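Putative uncharacterized protein PH0594 (Pyrococcus horikoshii, PDB 4HXE) is probably a serine peptidase of the prolyl oligopeptidase family, with an alpha/beta-hydrolase domain joined to a beta-propeller. Local coordinates at residues A[312-317]-A[324-329]; A[471-476]-A[485-490]. All coordinates share one frame; numbering follows the deposited sequence.

Interaction 1 (A[312-317]-A[324-329]); sequences LIYLKE and ELYLWD. With HEZ (hexane-1,6-diol), chain E.
Leu312 O accepts a backbone hydrogen bond from Trp328 N, and Leu312 CD2 rests 4.0 Å from Trp328 CB. The two strands form the central hairpin of a four-stranded blade of the beta-propeller. Ile313 points to the other face of the sheet, where CG2 meets Leu327 CD1 and CD1 meets Leu325 CD1. Tyr314 N and O both bond the backbone of Tyr326 (Tyr314 O to Tyr326 N, 2.8 Å). Tyr326 CB sits over the Tyr314 ring, 3.9 Å from its centroid, as a CH-pi contact. The two rings are almost parallel (8°) but barely overlap. Trp328 CB lies at the Tyr314 edge. Leu315 CD2 packs on Leu325 CD1. Lys316 N and O pair with Glu324. The Lys316 chain bends at chi3 (47°), which brings Lys316 CE over the Tyr326 ring, 3.7 Å from its centroid. A water bridges Lys316 NZ and Tyr326 OH. O6 of a hexanediol, probably from the crystallisation liquor, donates to Lys316 O (2.6 Å). With an alanine at Tyr326, the Lys316 chain would probably lose its aromatic platform and the water its hydroxyl partner. The hairpin thus has one apolar face and one aromatic face, whose lysine charge is probably balanced by Glu332, with Tyr326 adding an off-centre cation-pi contact.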
loop_
_atom_site.group_PDB
_atom_site.type_symbol
_atom_site.label_atom_id
_atom_site.label_comp_id
_atom_site.label_asym_id
_atom_site.label_seq_id
_atom_site.Cartn_x
_atom_site.Cartn_y
_atom_site.Cartn_z
ATOM N N LEU A 312 42.653 20.173 19.216
ATOM C CA LEU A 312 41.886 21.224 18.548
ATOM C C LEU A 312 41.751 20.900 17.067
ATOM O O LEU A 312 42.749 20.734 16.362
ATOM C CB LEU A 312 42.570 22.591 18.705
ATOM C CG LEU A 312 42.036 23.743 17.857
ATOM C CD1 LEU A 312 40.634 24.214 18.227
ATOM C CD2 LEU A 312 42.973 24.912 17.890
ATOM N N ILE A 313 40.517 20.803 16.600
ATOM C CA ILE A 313 40.318 20.508 15.177
ATOM C C ILE A 313 39.491 21.624 14.624
ATOM O O ILE A 313 38.764 22.252 15.374
ATOM C CB ILE A 313 39.646 19.151 14.982
ATOM C CG1 ILE A 313 38.444 19.034 15.936
ATOM C CG2 ILE A 313 40.709 18.072 15.241
ATOM C CD1 ILE A 313 37.132 18.673 15.302
ATOM N N TYR A 314 39.599 21.901 13.326
ATOM C CA TYR A 314 38.686 22.886 12.729
ATOM C C TYR A 314 38.468 22.605 11.232
ATOM O O TYR A 314 39.255 21.874 10.582
ATOM C CB TYR A 314 39.219 24.327 12.926
ATOM C CG TYR A 314 40.680 24.504 12.566
ATOM C CD1 TYR A 314 41.661 24.292 13.521
ATOM C CD2 TYR A 314 41.067 24.845 11.245
ATOM C CE1 TYR A 314 43.008 24.479 13.228
ATOM C CE2 TYR A 314 42.383 25.049 10.906
ATOM C CZ TYR A 314 43.354 24.837 11.925
ATOM O OH TYR A 314 44.648 24.998 11.692
ATOM N N LEU A 315 37.387 23.176 10.718
ATOM C CA LEU A 315 37.021 23.085 9.323
ATOM C C LEU A 315 37.450 24.414 8.672
ATOM O O LEU A 315 37.195 25.484 9.198
ATOM C CB LEU A 315 35.513 22.908 9.200
ATOM C CG LEU A 315 34.954 21.521 9.469
ATOM C CD1 LEU A 315 33.437 21.600 9.275
ATOM C CD2 LEU A 315 35.502 20.471 8.509
ATOM N N LYS A 316 38.173 24.329 7.572
ATOM C CA LYS A 316 38.714 25.511 6.950
ATOM C C LYS A 316 38.262 25.412 5.532
ATOM O O LYS A 316 38.492 24.385 4.862
ATOM C CB LYS A 316 40.257 25.541 6.987
ATOM C CG LYS A 316 40.745 26.676 6.074
ATOM C CD LYS A 316 42.198 27.005 6.188
ATOM C CE LYS A 316 43.102 25.809 6.164
ATOM N NZ LYS A 316 44.462 26.351 6.030
ATOM N N GLU A 317 37.551 26.456 5.104
ATOM C CA GLU A 317 37.152 26.578 3.742
ATOM C C GLU A 317 37.978 27.712 3.072
ATOM O O GLU A 317 38.409 28.629 3.756
ATOM C CB GLU A 317 35.669 26.890 3.763
ATOM C CG GLU A 317 35.107 27.117 2.408
ATOM C CD GLU A 317 33.590 27.044 2.463
ATOM O OE1 GLU A 317 32.921 27.995 2.026
ATOM O OE2 GLU A 317 33.086 26.007 2.939
ATOM N N GLU A 324 37.576 21.528 4.532
ATOM C CA GLU A 324 38.219 20.272 4.873
ATOM C C GLU A 324 38.588 20.416 6.337
ATOM O O GLU A 324 38.607 21.546 6.893
ATOM C CB GLU A 324 39.445 20.008 3.982
ATOM C CG GLU A 324 39.156 19.871 2.482
ATOM C CD GLU A 324 38.522 18.524 2.054
ATOM O OE1 GLU A 324 38.158 18.374 0.860
ATOM O OE2 GLU A 324 38.404 17.573 2.868
ATOM N N LEU A 325 38.843 19.279 6.973
ATOM C CA LEU A 325 39.176 19.212 8.381
ATOM C C LEU A 325 40.706 19.334 8.576
ATOM O O LEU A 325 41.493 18.777 7.800
ATOM C CB LEU A 325 38.641 17.905 8.960
ATOM C CG LEU A 325 38.653 17.810 10.508
ATOM C CD1 LEU A 325 37.660 18.752 11.190
ATOM C CD2 LEU A 325 38.380 16.366 10.942
ATOM N N TYR A 326 41.105 19.998 9.657
ATOM C CA TYR A 326 42.510 20.223 10.077
ATOM C C TYR A 326 42.625 19.982 11.539
ATOM O O TYR A 326 41.637 20.073 12.247
ATOM C CB TYR A 326 42.888 21.700 9.843
ATOM C CG TYR A 326 42.914 22.013 8.355
ATOM C CD1 TYR A 326 41.713 22.190 7.647
ATOM C CD2 TYR A 326 44.113 22.051 7.646
ATOM C CE1 TYR A 326 41.730 22.408 6.264
ATOM C CE2 TYR A 326 44.143 22.295 6.264
ATOM C CZ TYR A 326 42.943 22.482 5.581
ATOM O OH TYR A 326 42.940 22.718 4.220
ATOM N N LEU A 327 43.840 19.698 11.981
ATOM C CA LEU A 327 44.145 19.473 13.388
ATOM C C LEU A 327 45.232 20.483 13.679
ATOM O O LEU A 327 46.097 20.693 12.828
ATOM C CB LEU A 327 44.708 18.058 13.556
ATOM C CG LEU A 327 45.549 17.666 14.777
ATOM C CD1 LEU A 327 44.742 17.633 16.052
ATOM C CD2 LEU A 327 46.163 16.297 14.563
ATOM N N TRP A 328 45.193 21.134 14.853
ATOM C CA TRP A 328 46.272 22.054 15.172
ATOM C C TRP A 328 47.176 21.480 16.233
ATOM O O TRP A 328 46.676 20.988 17.242
ATOM C CB TRP A 328 45.765 23.469 15.473
ATOM C CG TRP A 328 46.874 24.504 15.480
ATOM C CD1 TRP A 328 47.483 25.129 14.386
ATOM C CD2 TRP A 328 47.576 25.024 16.659
ATOM N NE1 TRP A 328 48.468 25.997 14.799
ATOM C CE2 TRP A 328 48.577 25.972 16.157
ATOM C CE3 TRP A 328 47.457 24.819 18.033
ATOM C CZ2 TRP A 328 49.408 26.659 17.003
ATOM C CZ3 TRP A 328 48.284 25.537 18.885
ATOM C CH2 TRP A 328 49.244 26.431 18.380
ATOM N N ASP A 329 48.497 21.502 15.977
ATOM C CA ASP A 329 49.534 20.784 16.792
ATOM C C ASP A 329 49.970 21.527 18.063
ATOM O O ASP A 329 50.021 20.880 19.112
ATOM C CB ASP A 329 50.717 20.257 15.957
ATOM C CG ASP A 329 50.502 18.834 15.485
ATOM O OD1 ASP A 329 50.199 17.969 16.335
ATOM O OD2 ASP A 329 50.639 18.557 14.276
HETATM O O1 HEZ E . 45.630 20.147 -0.247
HETATM C C1 HEZ E . 45.405 21.574 -0.282
HETATM C C2 HEZ E . 43.913 21.764 -0.543
HETATM C C3 HEZ E . 43.263 22.894 0.225
HETATM C C4 HEZ E . 41.964 22.456 0.929
HETATM C C5 HEZ E . 41.192 23.740 1.180
HETATM C C6 HEZ E . 39.944 23.646 2.066
HETATM O O6 HEZ E . 40.447 23.460 3.383
HETATM O O HOH W 1 45.097 19.398 18.906
HETATM O O HOH W 2 44.707 24.574 3.705
#

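Interaction 2 (A[471-476]-A[485-490]); sequences MTNWAL and GISENG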
loop_
_atom_site.group_PDB
_atom_site.type_symbol
_atom_site.label_atom_id
_atom_site.label_comp_id
_atom_site.label_asym_id
_atom_site.label_seq_id
_atom_site.Cartn_x
_atom_site.Cartn_y
_atom_site.Cartn_z
ATOM N N MET A 471 20.204 45.236 -3.326
ATOM C CA MET A 471 21.123 46.131 -4.020
ATOM C C MET A 471 21.075 46.001 -5.540
ATOM O O MET A 471 21.351 46.958 -6.249
ATOM C CB MET A 471 22.561 45.989 -3.549
ATOM C CG MET A 471 23.478 47.071 -4.143
ATOM S SD MET A 471 23.180 48.633 -3.292
ATOM C CE MET A 471 23.511 48.387 -1.545
ATOM N N THR A 472 20.792 44.816 -6.055
ATOM C CA THR A 472 20.605 44.594 -7.486
ATOM C C THR A 472 19.360 45.364 -7.958
ATOM O O THR A 472 19.430 46.056 -8.964
ATOM C CB THR A 472 20.383 43.079 -7.713
ATOM O OG1 THR A 472 21.577 42.410 -7.300
ATOM C CG2 THR A 472 20.078 42.780 -9.212
ATOM N N ASN A 473 18.249 45.250 -7.241
ATOM C CA ASN A 473 17.041 46.096 -7.566
ATOM C C ASN A 473 17.420 47.569 -7.619
ATOM O O ASN A 473 17.145 48.289 -8.602
ATOM C CB ASN A 473 15.936 45.914 -6.501
ATOM C CG ASN A 473 15.457 44.468 -6.384
ATOM O OD1 ASN A 473 15.680 43.655 -7.321
ATOM N ND2 ASN A 473 14.744 44.136 -5.259
ATOM N N TRP A 474 18.084 48.000 -6.557
ATOM C CA TRP A 474 18.477 49.401 -6.366
ATOM C C TRP A 474 19.361 49.850 -7.487
ATOM O O TRP A 474 19.095 50.906 -8.109
ATOM C CB TRP A 474 19.248 49.531 -5.059
ATOM C CG TRP A 474 19.490 50.985 -4.673
ATOM C CD1 TRP A 474 20.670 51.649 -4.641
ATOM C CD2 TRP A 474 18.476 51.968 -4.296
ATOM N NE1 TRP A 474 20.507 52.928 -4.204
ATOM C CE2 TRP A 474 19.205 53.185 -3.957
ATOM C CE3 TRP A 474 17.113 51.938 -4.165
ATOM C CZ2 TRP A 474 18.562 54.358 -3.565
ATOM C CZ3 TRP A 474 16.456 53.101 -3.739
ATOM C CH2 TRP A 474 17.175 54.311 -3.471
ATOM N N ALA A 475 20.376 49.030 -7.806
ATOM C CA ALA A 475 21.359 49.325 -8.893
ATOM C C ALA A 475 20.660 49.594 -10.240
ATOM O O ALA A 475 20.972 50.604 -10.967
ATOM C CB ALA A 475 22.378 48.212 -9.030
ATOM N N LEU A 476 19.686 48.740 -10.560
ATOM C CA LEU A 476 18.952 48.906 -11.829
ATOM C C LEU A 476 18.035 50.144 -11.855
ATOM O O LEU A 476 17.691 50.627 -12.929
ATOM C CB LEU A 476 18.189 47.648 -12.291
ATOM C CG LEU A 476 18.916 46.308 -12.465
ATOM C CD1 LEU A 476 18.075 45.247 -13.198
ATOM C CD2 LEU A 476 20.300 46.389 -13.014
ATOM N N GLY A 485 20.426 41.991 -14.461
ATOM C CA GLY A 485 20.472 41.741 -13.051
ATOM C C GLY A 485 19.716 40.488 -12.739
ATOM O O GLY A 485 18.782 40.089 -13.406
ATOM N N ILE A 486 20.166 39.838 -11.692
ATOM C CA ILE A 486 19.424 38.724 -11.177
ATOM C C ILE A 486 19.285 39.091 -9.707
ATOM O O ILE A 486 20.268 39.144 -8.960
ATOM C CB ILE A 486 20.172 37.383 -11.361
ATOM C CG1 ILE A 486 20.335 37.017 -12.872
ATOM C CG2 ILE A 486 19.389 36.309 -10.577
ATOM C CD1 ILE A 486 21.000 35.641 -13.067
ATOM N N SER A 487 18.066 39.386 -9.289
ATOM C CA SER A 487 17.871 39.758 -7.899
ATOM C C SER A 487 17.084 38.647 -7.165
ATOM O O SER A 487 16.044 38.206 -7.679
ATOM C CB SER A 487 17.116 41.055 -7.837
ATOM O OG SER A 487 16.466 41.143 -6.562
ATOM N N GLU A 488 17.585 38.181 -6.012
ATOM C CA GLU A 488 16.989 36.980 -5.331
ATOM C C GLU A 488 16.621 37.296 -3.895
ATOM O O GLU A 488 17.398 37.941 -3.167
ATOM C CB GLU A 488 17.956 35.804 -5.318
ATOM C CG GLU A 488 18.808 35.740 -6.589
ATOM C CD GLU A 488 19.488 34.399 -6.730
ATOM O OE1 GLU A 488 18.853 33.397 -6.275
ATOM O OE2 GLU A 488 20.647 34.348 -7.271
ATOM N N ASN A 489 15.391 36.940 -3.540
ATOM C CA ASN A 489 15.000 36.944 -2.149
ATOM C C ASN A 489 15.373 38.259 -1.529
ATOM O O ASN A 489 16.028 38.304 -0.455
ATOM C CB ASN A 489 15.701 35.771 -1.453
ATOM C CG ASN A 489 15.186 34.439 -1.986
ATOM O OD1 ASN A 489 15.676 33.970 -3.000
ATOM N ND2 ASN A 489 14.084 33.916 -1.387
ATOM N N GLY A 490 14.991 39.329 -2.230
ATOM C CA GLY A 490 15.560 40.647 -1.980
ATOM C C GLY A 490 14.607 41.593 -1.284
ATOM O O GLY A 490 13.675 41.140 -0.638
#
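Thr472 and Ser487 are the closest CA pair, at 5.6 Å. Here helix 467-478 packs on strand 484-488, running roughly antiparallel to it. The axes of these short segments come within 7.7 Å, at 141° between N-to-C directions. Thr472 points at the strand. Thr472 CG2 stands anti to the backbone N and reaches Ser487 CB at 3.7 Å and Ile486 O at 3.6 Å. Its OG1 turns back to Gly468 O of its own helix. Gly485 allows this close fit: a CB there would crowd both Thr472 CG2 and Leu476 CD1. Leu476 CD1 comes to 4.2 Å from Gly485 N. Asn473 brings its amide oxygen OD1 to 2.7 Å from Ser487 OG. The serine proton is not committed to it, since Gly469 O also lies within hydrogen-bonding reach. Asn473 ND2 bonds Ile491 O, so the amide ties the helix to the chain beyond the strand. The pair belongs to the beta-alpha-beta unit of strand 460-465, helix 467-478 and strand 484-488. Thr472 touches the probable nucleophile elbow at the start of the helix. Helix 436-451 packs against Met471 and Ala475. Ile486 points away from helix 467-478 and meets helix 586-605, so helices cover both sides of the strand.

Interaction 1 comes first along the chain and closes before interaction 2 opens. They share no sheet. The 312-317 and 324-329 segments are the two middle strands of a four-stranded antiparallel sheet, one of seven such sheets that make up the beta-propeller. The 471-476 and 485-490 segments belong to the alpha/beta-hydrolase domain, where strand 484-488 runs inside a mixed eight-stranded sheet. The centres of interaction 1 and interaction 2 are about 36 Å apart, on opposite sides of the chain's centre. Their nearest atoms are about 17 Å apart, so neither touches the other. Interaction 1 pairs the two inner strands of the last blade before the hydrolase domain's sheet. Interaction 2 seats the helix that follows the probable nucleophile elbow.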